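Local coordinates for protein DynE8 (Micromonospora chersina, PDB 4AMM) that is an iterative polyketide synthase of enediyne (dynemicin) biosynthesis, represented here by its acyltransferase domain, which probably loads acyl units for chain building, at residues R290-P301 and W314-V324. Residues are numbered along the deposited sequence; the frame is centred on the assembly and turned at random.
Sequences RRAAGRLPWRRP and WADEDPVEVLV
Pro319 packs over one face of the Trp298 indole: its CG sits 3.8 Å from the centroid of the Trp298 five-membered ring, a CH-pi contact, and its CB lies over the CD2-CE3 side of the six-membered ring. CG of Trp298 is anti to the carbonyl carbon (chi1 -65°), which lays the indole across the start of helix 319-328. At the far end of the ring, Trp298 CH2 meets Leu323 CD1 at 3.6 Å. In the ring plane, Trp298 NE1 donates to Ala293 O at 2.9 Å, tying the loop back to the last turn of helix 283-294. Val320 CG2 fits beside this bond, against Ala293 and the CA of Gly294. An alanine in place of Trp298 would probably open a gap over Pro319 and Leu323 and leave Ala293 O without its indole donor. Within the acyltransferase domain, the contact joins two helices that run roughly antiparallel: the axes of 290-294 and 319-324 pass 9.4 Å apart, their directions 151° from each other. Asp318 is the N-cap of the second helix, its OD1 weakly accepting from Val320 N. Leu197 of helix 191-206 and Leu189 also touch Trp298. A second CH-pi contact lies further along the loops, where Pro301 CG rests over the five-membered ring of Trp314. Leu183 of helix 178-185 touches both residues.

Close packing centres on Trp298, Pro319, Val320 and Leu323; the two ends, at the surface, are held by charge. The two terminal nitrogens of Arg290 each bond one Glu321 oxygen: NH1 reaches OE2 at 2.9 Å in a nearly straight bond, and NH2 reaches OE1 at 2.8 Å. The guanidinium and carboxylate planes are 37° apart. The other margin is looser. Arg300 NH2 makes a weak, long salt bridge of 3.5 Å to Asp316 OD1.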
ATOM      1  N   ARG A 290      23.390  -1.800  10.456  1.00 18.90           N
ATOM      2  CA  ARG A 290      24.506  -1.237   9.673  1.00 18.24           C
ATOM      3  C   ARG A 290      25.446  -2.343   9.203  1.00 19.92           C
ATOM      4  O   ARG A 290      25.954  -2.289   8.058  1.00 20.55           O
ATOM      5  CB  ARG A 290      25.274  -0.263  10.532  1.00 17.63           C
ATOM      6  CG  ARG A 290      26.430   0.426   9.748  1.00 22.26           C
ATOM      7  CD  ARG A 290      27.180   1.421  10.616  1.00 26.01           C
ATOM      8  NE  ARG A 290      26.465   2.686  10.804  1.00 28.87           N
ATOM      9  CZ  ARG A 290      26.493   3.705   9.944  1.00 28.65           C
ATOM     10  NH1 ARG A 290      27.180   3.580   8.801  1.00 31.55           N
ATOM     11  NH2 ARG A 290      25.813   4.814  10.203  1.00 35.23           N
ATOM     12  N   ARG A 291      25.710  -3.308  10.048  1.00 20.38           N
ATOM     13  CA  ARG A 291      26.649  -4.378   9.605  1.00 21.34           C
ATOM     14  C   ARG A 291      26.107  -5.128   8.411  1.00 22.87           C
ATOM     15  O   ARG A 291      26.882  -5.441   7.452  1.00 22.93           O
ATOM     16  CB  ARG A 291      26.941  -5.352  10.726  1.00 22.75           C
ATOM     17  CG  ARG A 291      27.569  -4.645  11.941  1.00 23.46           C
ATOM     18  CD  ARG A 291      28.157  -5.665  12.965  1.00 30.89           C
ATOM     19  NE  ARG A 291      27.099  -6.534  13.530  1.00 30.88           N
ATOM     20  CZ  ARG A 291      26.416  -6.309  14.656  1.00 33.55           C
ATOM     21  NH1 ARG A 291      26.625  -5.215  15.365  1.00 31.60           N
ATOM     22  NH2 ARG A 291      25.476  -7.181  15.037  1.00 33.65           N
ATOM     23  N   ALA A 292      24.830  -5.468   8.440  1.00 19.01           N
ATOM     24  CA  ALA A 292      24.241  -6.254   7.363  1.00 19.78           C
ATOM     25  C   ALA A 292      24.187  -5.419   6.099  1.00 19.67           C
ATOM     26  O   ALA A 292      24.557  -5.868   4.992  1.00 22.75           O
ATOM     27  CB  ALA A 292      22.874  -6.791   7.744  1.00 20.58           C
ATOM     28  N   ALA A 293      23.800  -4.167   6.241  1.00 18.64           N
ATOM     29  CA  ALA A 293      23.625  -3.331   5.030  1.00 19.66           C
ATOM     30  C   ALA A 293      24.917  -2.956   4.324  1.00 20.58           C
ATOM     31  O   ALA A 293      24.937  -2.796   3.121  1.00 21.13           O
ATOM     32  CB  ALA A 293      22.817  -2.021   5.367  1.00 18.89           C
ATOM     33  N   GLY A 294      25.987  -2.850   5.081  1.00 20.45           N
ATOM     34  CA  GLY A 294      27.210  -2.314   4.508  1.00 22.58           C
ATOM     35  C   GLY A 294      27.929  -3.333   3.662  1.00 25.22           C
ATOM     36  O   GLY A 294      28.837  -2.955   2.950  1.00 28.58           O
ATOM     37  N   ARG A 295      27.530  -4.590   3.774  1.00 24.60           N
ATOM     38  CA  ARG A 295      28.086  -5.724   3.030  1.00 26.74           C
ATOM     39  C   ARG A 295      27.437  -5.928   1.661  1.00 27.78           C
ATOM     40  O   ARG A 295      27.845  -6.849   0.910  1.00 29.11           O
ATOM     41  CB  ARG A 295      27.908  -7.011   3.837  1.00 27.73           C
ATOM     42  CG  ARG A 295      28.704  -7.108   5.147  1.00 31.65           C
ATOM     43  CD  ARG A 295      28.170  -8.245   6.014  1.00 37.59           C
ATOM     44  NE  ARG A 295      28.855  -8.297   7.314  1.00 41.55           N
ATOM     45  CZ  ARG A 295      28.282  -8.731   8.436  1.00 44.93           C
ATOM     46  NH1 ARG A 295      27.003  -9.137   8.439  1.00 49.28           N
ATOM     47  NH2 ARG A 295      28.979  -8.756   9.564  1.00 45.99           N
ATOM     48  N   LEU A 296      26.487  -5.077   1.279  1.00 24.41           N
ATOM     49  CA  LEU A 296      25.701  -5.386   0.060  1.00 22.88           C
ATOM     50  C   LEU A 296      26.095  -4.500  -1.088  1.00 21.86           C
ATOM     51  O   LEU A 296      26.458  -3.337  -0.920  1.00 24.62           O
ATOM     52  CB  LEU A 296      24.156  -5.178   0.309  1.00 23.51           C
ATOM     53  CG  LEU A 296      23.710  -6.079   1.438  1.00 23.82           C
ATOM     54  CD1 LEU A 296      22.304  -5.661   1.833  1.00 24.91           C
ATOM     55  CD2 LEU A 296      23.782  -7.497   1.108  1.00 27.15           C
ATOM     56  N   PRO A 297      25.913  -5.021  -2.307  1.00 23.75           N
ATOM     57  CA  PRO A 297      26.326  -4.294  -3.525  1.00 23.19           C
ATOM     58  C   PRO A 297      25.249  -3.286  -4.003  1.00 24.51           C
ATOM     59  O   PRO A 297      24.695  -3.401  -5.114  1.00 25.43           O
ATOM     60  CB  PRO A 297      26.511  -5.444  -4.527  1.00 23.72           C
ATOM     61  CG  PRO A 297      25.371  -6.407  -4.165  1.00 24.30           C
ATOM     62  CD  PRO A 297      25.343  -6.342  -2.599  1.00 23.47           C
ATOM     63  N   TRP A 298      25.017  -2.270  -3.204  1.00 22.65           N
ATOM     64  CA  TRP A 298      24.028  -1.220  -3.555  1.00 21.34           C
ATOM     65  C   TRP A 298      24.250  -0.514  -4.855  1.00 22.94           C
ATOM     66  O   TRP A 298      25.438  -0.191  -5.181  1.00 23.92           O
ATOM     67  CB  TRP A 298      24.013  -0.112  -2.462  1.00 22.06           C
ATOM     68  CG  TRP A 298      23.535  -0.642  -1.123  1.00 21.15           C
ATOM     69  CD1 TRP A 298      24.311  -1.054  -0.064  1.00 20.76           C
ATOM     70  CD2 TRP A 298      22.179  -0.794  -0.712  1.00 18.69           C
ATOM     71  NE1 TRP A 298      23.529  -1.498   0.966  1.00 20.11           N
ATOM     72  CE2 TRP A 298      22.213  -1.355   0.592  1.00 17.87           C
ATOM     73  CE3 TRP A 298      20.952  -0.585  -1.351  1.00 20.22           C
ATOM     74  CZ2 TRP A 298      21.047  -1.641   1.306  1.00 19.44           C
ATOM     75  CZ3 TRP A 298      19.780  -0.899  -0.645  1.00 19.68           C
ATOM     76  CH2 TRP A 298      19.833  -1.400   0.672  1.00 20.24           C
ATOM     77  N   ARG A 299      23.187  -0.278  -5.622  1.00 22.76           N
ATOM     78  CA  ARG A 299      23.253   0.584  -6.818  1.00 24.73           C
ATOM     79  C   ARG A 299      22.365   1.798  -6.644  1.00 25.11           C
ATOM     80  O   ARG A 299      21.424   1.779  -5.842  1.00 23.76           O
ATOM     81  CB  ARG A 299      22.814  -0.222  -8.060  1.00 26.35           C
ATOM     82  CG  ARG A 299      23.515  -1.593  -8.209  1.00 29.78           C
ATOM     83  CD  ARG A 299      23.439  -2.204  -9.605  1.00 37.49           C
ATOM     84  NE  ARG A 299      24.080  -3.530  -9.615  1.00 45.39           N
ATOM     85  CZ  ARG A 299      24.131  -4.366 -10.661  1.00 46.91           C
ATOM     86  NH1 ARG A 299      23.592  -4.023 -11.835  1.00 47.77           N
ATOM     87  NH2 ARG A 299      24.739  -5.547 -10.542  1.00 47.90           N
ATOM     88  N   ARG A 300      22.624   2.833  -7.416  1.00 25.13           N
ATOM     89  CA  ARG A 300      21.787   3.978  -7.459  1.00 26.14           C
ATOM     90  C   ARG A 300      20.377   3.575  -7.932  1.00 24.93           C
ATOM     91  O   ARG A 300      20.274   2.827  -8.894  1.00 24.48           O
ATOM     92  CB  ARG A 300      22.374   4.955  -8.485  1.00 28.22           C
ATOM     93  CG  ARG A 300      21.725   6.314  -8.416  1.00 34.19           C
ATOM     94  CD  ARG A 300      22.558   7.405  -9.148  1.00 44.94           C
ATOM     95  NE  ARG A 300      22.152   8.775  -8.799  1.00 52.11           N
ATOM     96  CZ  ARG A 300      21.123   9.429  -9.352  1.00 55.49           C
ATOM     97  NH1 ARG A 300      20.377   8.833 -10.290  1.00 56.40           N
ATOM     98  NH2 ARG A 300      20.838  10.680  -8.972  1.00 55.85           N
ATOM     99  N   PRO A 301      19.318   4.056  -7.238  1.00 24.50           N
ATOM    100  CA  PRO A 301      17.968   3.782  -7.765  1.00 24.46           C
ATOM    101  C   PRO A 301      17.751   4.379  -9.124  1.00 25.11           C
ATOM    102  O   PRO A 301      18.216   5.520  -9.376  1.00 27.06           O
ATOM    103  CB  PRO A 301      17.044   4.510  -6.777  1.00 25.71           C
ATOM    104  CG  PRO A 301      17.775   4.549  -5.503  1.00 25.35           C
ATOM    105  CD  PRO A 301      19.266   4.708  -5.917  1.00 24.62           C
ATOM    106  N   TRP A 314      14.472  10.345  -3.223  1.00 17.29           N
ATOM    107  CA  TRP A 314      15.787   9.765  -3.096  1.00 21.95           C
ATOM    108  C   TRP A 314      16.649  10.410  -4.192  1.00 22.92           C
ATOM    109  O   TRP A 314      16.291  10.459  -5.345  1.00 25.87           O
ATOM    110  CB  TRP A 314      15.643   8.266  -3.314  1.00 22.26           C
ATOM    111  CG  TRP A 314      16.765   7.541  -2.844  1.00 27.18           C
ATOM    112  CD1 TRP A 314      17.989   7.498  -3.494  1.00 26.39           C
ATOM    113  CD2 TRP A 314      16.919   6.714  -1.634  1.00 18.06           C
ATOM    114  NE1 TRP A 314      18.860   6.717  -2.786  1.00 25.52           N
ATOM    115  CE2 TRP A 314      18.276   6.275  -1.636  1.00 20.82           C
ATOM    116  CE3 TRP A 314      16.105   6.315  -0.560  1.00 21.16           C
ATOM    117  CZ2 TRP A 314      18.786   5.450  -0.682  1.00 19.95           C
ATOM    118  CZ3 TRP A 314      16.631   5.530   0.402  1.00 19.20           C
ATOM    119  CH2 TRP A 314      17.988   5.112   0.381  1.00 19.95           C
ATOM    120  N   ALA A 315      17.796  10.925  -3.776  1.00 25.72           N
ATOM    121  CA  ALA A 315      18.707  11.490  -4.795  1.00 29.76           C
ATOM    122  C   ALA A 315      20.009  10.652  -4.730  1.00 31.64           C
ATOM    123  O   ALA A 315      20.012   9.500  -5.150  1.00 33.89           O
ATOM    124  CB  ALA A 315      18.901  12.970  -4.535  1.00 30.84           C
ATOM    125  N   ASP A 316      21.066  11.214  -4.154  1.00 32.89           N
ATOM    126  CA  ASP A 316      22.423  10.651  -4.188  1.00 34.73           C
ATOM    127  C   ASP A 316      22.765   9.873  -2.929  1.00 33.08           C
ATOM    128  O   ASP A 316      23.920   9.520  -2.695  1.00 35.41           O
ATOM    129  CB  ASP A 316      23.417  11.830  -4.290  1.00 36.55           C
ATOM    130  CG  ASP A 316      23.561  12.388  -5.706  1.00 44.65           C
ATOM    131  OD1 ASP A 316      23.264  11.668  -6.698  1.00 50.40           O
ATOM    132  OD2 ASP A 316      23.996  13.571  -5.816  1.00 50.98           O
ATOM    133  N   GLU A 317      21.734   9.579  -2.146  1.00 29.44           N
ATOM    134  CA  GLU A 317      21.889   9.152  -0.748  1.00 27.07           C
ATOM    135  C   GLU A 317      22.738   7.934  -0.561  1.00 25.77           C
ATOM    136  O   GLU A 317      22.721   7.022  -1.363  1.00 26.11           O
ATOM    137  CB  GLU A 317      20.499   8.752  -0.211  1.00 27.34           C
ATOM    138  CG  GLU A 317      19.329   9.529  -0.799  1.00 33.58           C
ATOM    139  CD  GLU A 317      19.311  10.892  -0.234  1.00 39.39           C
ATOM    140  OE1 GLU A 317      19.796  11.042   0.916  1.00 38.47           O
ATOM    141  OE2 GLU A 317      18.845  11.803  -0.935  1.00 42.56           O
ATOM    142  N   ASP A 318      23.428   7.865   0.572  1.00 23.96           N
ATOM    143  CA  ASP A 318      24.103   6.621   0.984  1.00 22.85           C
ATOM    144  C   ASP A 318      23.038   5.722   1.629  1.00 23.42           C
ATOM    145  O   ASP A 318      22.507   6.081   2.664  1.00 23.48           O
ATOM    146  CB  ASP A 318      25.220   6.932   1.986  1.00 25.27           C
ATOM    147  CG  ASP A 318      25.982   5.700   2.461  1.00 28.76           C
ATOM    148  OD1 ASP A 318      25.463   4.554   2.426  1.00 33.23           O
ATOM    149  OD2 ASP A 318      27.161   5.879   2.864  1.00 34.57           O
ATOM    150  N   PRO A 319      22.671   4.617   0.959  1.00 20.32           N
ATOM    151  CA  PRO A 319      21.549   3.775   1.440  1.00 19.53           C
ATOM    152  C   PRO A 319      21.854   3.208   2.826  1.00 18.69           C
ATOM    153  O   PRO A 319      20.910   3.007   3.590  1.00 18.75           O
ATOM    154  CB  PRO A 319      21.453   2.650   0.415  1.00 22.23           C
ATOM    155  CG  PRO A 319      22.910   2.694  -0.229  1.00 21.26           C
ATOM    156  CD  PRO A 319      23.286   4.062  -0.279  1.00 21.30           C
ATOM    157  N   VAL A 320      23.106   2.899   3.174  1.00 17.92           N
ATOM    158  CA  VAL A 320      23.427   2.402   4.474  1.00 17.86           C
ATOM    159  C   VAL A 320      23.078   3.476   5.508  1.00 17.97           C
ATOM    160  O   VAL A 320      22.396   3.178   6.543  1.00 17.38           O
ATOM    161  CB  VAL A 320      24.904   2.057   4.583  1.00 19.50           C
ATOM    162  CG1 VAL A 320      25.195   1.647   6.008  1.00 19.55           C
ATOM    163  CG2 VAL A 320      25.224   0.924   3.650  1.00 22.99           C
ATOM    164  N   GLU A 321      23.452   4.722   5.290  1.00 16.48           N
ATOM    165  CA  GLU A 321      23.149   5.729   6.284  1.00 16.46           C
ATOM    166  C   GLU A 321      21.621   5.934   6.423  1.00 15.61           C
ATOM    167  O   GLU A 321      21.151   6.158   7.542  1.00 16.28           O
ATOM    168  CB  GLU A 321      23.794   7.078   5.897  1.00 17.68           C
ATOM    169  CG  GLU A 321      25.350   7.050   5.780  1.00 22.36           C
ATOM    170  CD  GLU A 321      26.029   6.479   7.025  1.00 27.13           C
ATOM    171  OE1 GLU A 321      25.512   6.671   8.157  1.00 32.60           O
ATOM    172  OE2 GLU A 321      27.078   5.806   6.881  1.00 32.35           O
ATOM    173  N   VAL A 322      20.916   5.963   5.301  1.00 15.83           N
ATOM    174  CA  VAL A 322      19.486   6.256   5.328  1.00 15.50           C
ATOM    175  C   VAL A 322      18.789   5.105   6.008  1.00 14.63           C
ATOM    176  O   VAL A 322      17.901   5.354   6.905  1.00 13.93           O
ATOM    177  CB  VAL A 322      18.919   6.420   3.901  1.00 14.57           C
ATOM    178  CG1 VAL A 322      17.387   6.586   3.904  1.00 15.77           C
ATOM    179  CG2 VAL A 322      19.431   7.665   3.240  1.00 18.99           C
ATOM    180  N   LEU A 323      19.112   3.857   5.718  1.00 14.29           N
ATOM    181  CA  LEU A 323      18.369   2.706   6.292  1.00 15.06           C
ATOM    182  C   LEU A 323      18.763   2.564   7.729  1.00 14.19           C
ATOM    183  O   LEU A 323      17.979   1.978   8.497  1.00 16.12           O
ATOM    184  CB  LEU A 323      18.583   1.401   5.439  1.00 15.26           C
ATOM    185  CG  LEU A 323      17.916   1.574   4.071  1.00 19.02           C
ATOM    186  CD1 LEU A 323      18.067   0.274   3.285  1.00 24.56           C
ATOM    187  CD2 LEU A 323      16.380   1.962   4.150  1.00 17.69           C
ATOM    188  N   VAL A 324      19.901   3.044   8.199  1.00 15.13           N
ATOM    189  CA  VAL A 324      20.256   2.990   9.625  1.00 14.66           C
ATOM    190  C   VAL A 324      19.487   4.058  10.349  1.00 14.42           C
ATOM    191  O   VAL A 324      18.821   3.708  11.383  1.00 15.06           O
ATOM    192  CB  VAL A 324      21.814   3.141   9.824  1.00 18.24           C
ATOM    193  CG1 VAL A 324      22.114   3.342  11.238  1.00 19.08           C
ATOM    194  CG2 VAL A 324      22.542   1.833   9.334  1.00 18.85           C
TER